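Local coordinates for hydrogenase maturation factor (Thermoanaerobacter tengcongensis, PDB 3VTI) that accepts a carbamoyl group from its partner HypF and takes part in ATP-dependent nitrile synthesis during maturation of [NiFe]-hydrogenases, at the interface of chains B and A. Residues are numbered along the deposited sequence; one frame, centred on the assembly and turned at random. Chains: chain A, Hydrogenase maturation factor; chain B, Hydrogenase maturation factor.

The interface of chains B and A. Residues chain B 574, 576-577, 580; chain A 168-170, 239-240.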
loop_
_atom_site.group_PDB
_atom_site.type_symbol
_atom_site.label_atom_id
_atom_site.label_comp_id
_atom_site.label_asym_id
_atom_site.label_seq_id
_atom_site.Cartn_x
_atom_site.Cartn_y
_atom_site.Cartn_z
ATOM N N ASP B 574 21.848 -23.273 25.616
ATOM C CA ASP B 574 22.325 -23.414 24.242
ATOM C C ASP B 574 22.402 -22.037 23.588
ATOM O O ASP B 574 21.471 -21.235 23.681
ATOM C CB ASP B 574 21.433 -24.388 23.453
ATOM C CG ASP B 574 21.658 -24.312 21.958
ATOM O OD1 ASP B 574 20.969 -23.505 21.300
ATOM O OD2 ASP B 574 22.510 -25.067 21.436
ATOM N N ARG B 576 22.508 -20.864 20.494
ATOM C CA ARG B 576 21.560 -20.541 19.442
ATOM C C ARG B 576 20.222 -20.164 20.048
ATOM O O ARG B 576 19.629 -19.159 19.663
ATOM C CB ARG B 576 21.394 -21.709 18.465
ATOM C CG ARG B 576 20.566 -21.363 17.223
ATOM C CD ARG B 576 21.166 -20.181 16.435
ATOM N NE ARG B 576 22.264 -20.587 15.557
ATOM C CZ ARG B 576 23.055 -19.742 14.896
ATOM N NH1 ARG B 576 22.881 -18.428 15.018
ATOM N NH2 ARG B 576 24.029 -20.208 14.116
ATOM N N GLU B 577 19.767 -20.969 21.008
ATOM C CA GLU B 577 18.501 -20.732 21.684
ATOM C C GLU B 577 18.517 -19.396 22.417
ATOM O O GLU B 577 17.569 -18.615 22.304
ATOM C CB GLU B 577 18.163 -21.875 22.647
ATOM C CG GLU B 577 16.721 -21.809 23.177
ATOM C CD GLU B 577 16.390 -22.883 24.188
ATOM O OE1 GLU B 577 17.256 -23.729 24.484
ATOM O OE2 GLU B 577 15.249 -22.881 24.694
ATOM N N ILE B 580 18.158 -16.429 20.110
ATOM C CA ILE B 580 16.813 -16.337 19.582
ATOM C C ILE B 580 15.838 -15.905 20.674
ATOM O O ILE B 580 14.929 -15.113 20.416
ATOM C CB ILE B 580 16.409 -17.669 18.910
ATOM C CG1 ILE B 580 17.135 -17.807 17.564
ATOM C CG2 ILE B 580 14.909 -17.764 18.698
ATOM C CD1 ILE B 580 17.464 -19.241 17.196
ATOM N N GLN A 168 18.544 -15.335 12.874
ATOM C CA GLN A 168 19.407 -16.375 12.321
ATOM C C GLN A 168 19.040 -17.728 12.923
ATOM O O GLN A 168 18.870 -17.852 14.138
ATOM C CB GLN A 168 20.887 -16.039 12.572
ATOM C CG GLN A 168 21.890 -17.072 12.036
ATOM C CD GLN A 168 21.866 -17.204 10.519
ATOM O OE1 GLN A 168 22.402 -16.356 9.801
ATOM N NE2 GLN A 168 21.259 -18.283 10.028
ATOM N N PHE A 169 18.890 -18.733 12.065
ATOM C CA PHE A 169 18.638 -20.101 12.520
ATOM C C PHE A 169 19.741 -21.043 12.056
ATOM O O PHE A 169 20.505 -20.719 11.143
ATOM C CB PHE A 169 17.273 -20.598 12.045
ATOM C CG PHE A 169 16.114 -19.845 12.632
ATOM C CD1 PHE A 169 15.945 -19.763 14.012
ATOM C CD2 PHE A 169 15.181 -19.228 11.807
ATOM C CE1 PHE A 169 14.866 -19.064 14.555
ATOM C CE2 PHE A 169 14.099 -18.533 12.343
ATOM C CZ PHE A 169 13.942 -18.449 13.715
ATOM N N ASP A 170 19.814 -22.208 12.696
ATOM C CA ASP A 170 20.791 -23.236 12.346
ATOM C C ASP A 170 20.620 -23.691 10.893
ATOM O O ASP A 170 21.601 -24.011 10.217
ATOM C CB ASP A 170 20.685 -24.421 13.315
ATOM C CG ASP A 170 21.006 -24.033 14.761
ATOM O OD1 ASP A 170 20.286 -24.490 15.684
ATOM O OD2 ASP A 170 21.978 -23.268 14.969
ATOM N N PHE A 239 11.976 -22.838 19.609
ATOM C CA PHE A 239 12.882 -21.905 20.251
ATOM C C PHE A 239 12.177 -20.651 20.719
ATOM O O PHE A 239 12.626 -20.010 21.655
ATOM C CB PHE A 239 14.018 -21.528 19.310
ATOM C CG PHE A 239 15.132 -22.529 19.276
ATOM C CD1 PHE A 239 15.276 -23.465 20.294
ATOM C CD2 PHE A 239 16.054 -22.515 18.234
ATOM C CE1 PHE A 239 16.310 -24.385 20.270
ATOM C CE2 PHE A 239 17.097 -23.425 18.197
ATOM C CZ PHE A 239 17.229 -24.365 19.220
ATOM N N MET A 240 11.075 -20.312 20.059
ATOM C CA MET A 240 10.331 -19.097 20.354
ATOM C C MET A 240 8.988 -19.402 20.995
ATOM O O MET A 240 8.219 -18.485 21.289
ATOM C CB MET A 240 10.097 -18.290 19.079
ATOM C CG MET A 240 11.353 -17.783 18.407
ATOM S SD MET A 240 10.967 -17.011 16.835
ATOM C CE MET A 240 10.368 -15.427 17.410
#
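The phenyl ring of A:Phe239 presents one face to B:Glu577, whose CB stands 3.9 Å above the ring plane, shifted toward the rim near CE1. The extended chain of B:Glu577 continues past the same rim, with its CG 3.6 Å from A:Phe239 CD1. On the other ortho position, A:Phe239 CD2 meets the B:Ile580 CD1 methyl at 3.7 Å, so the ring bridges two side chains of helix 575-586. This helix lies in the Kae1-like carbamoyltransferase region of HypF and packs against the AIR-synthase-like C-terminal region of HypE, here the end of helix 231-240 and the loop segment A:Gln168 to A:Asp170. The second ring, A:Phe169, offers its CD1-CE1 side to B:Ile580, and CD1 lies 3.6 Å from the isoleucine CD1. That methyl is thus shared by two phenylalanines, while the CG2 branch, anti to the backbone N, turns to the CG of A:Met240. The guanidinium of B:Arg576 takes A:Asp170 OD2 at its edge, in plane: NE donates to OD2 over 2.8 Å in a salt bridge. Seen from the carboxylate, the donor comes from above, 44° out of its plane. With CG anti to the backbone N (chi1 -172°) and bends at chi2 and chi3, the arginine chain runs alongside the aspartate in the opposite sense. Its NH1 lies 3.4 Å from A:Gln168 CG, touching the aliphatic part of the glutamine. A leucine in place of B:Arg576 would probably leave the A:Asp170 carboxylate without its charged mate in this contact and strip the glutamine chain of its guanidinium neighbour. A:Gln168 folds back at chi2, and its amide NE2 donates to the A:Phe169 carbonyl O (2.8 Å), tying the loop together. On the HypF side, B:Asp574 caps the start of the helix, its OD1 accepting the backbone N-H of B:Glu577 nearly along the carboxylate C-O axis.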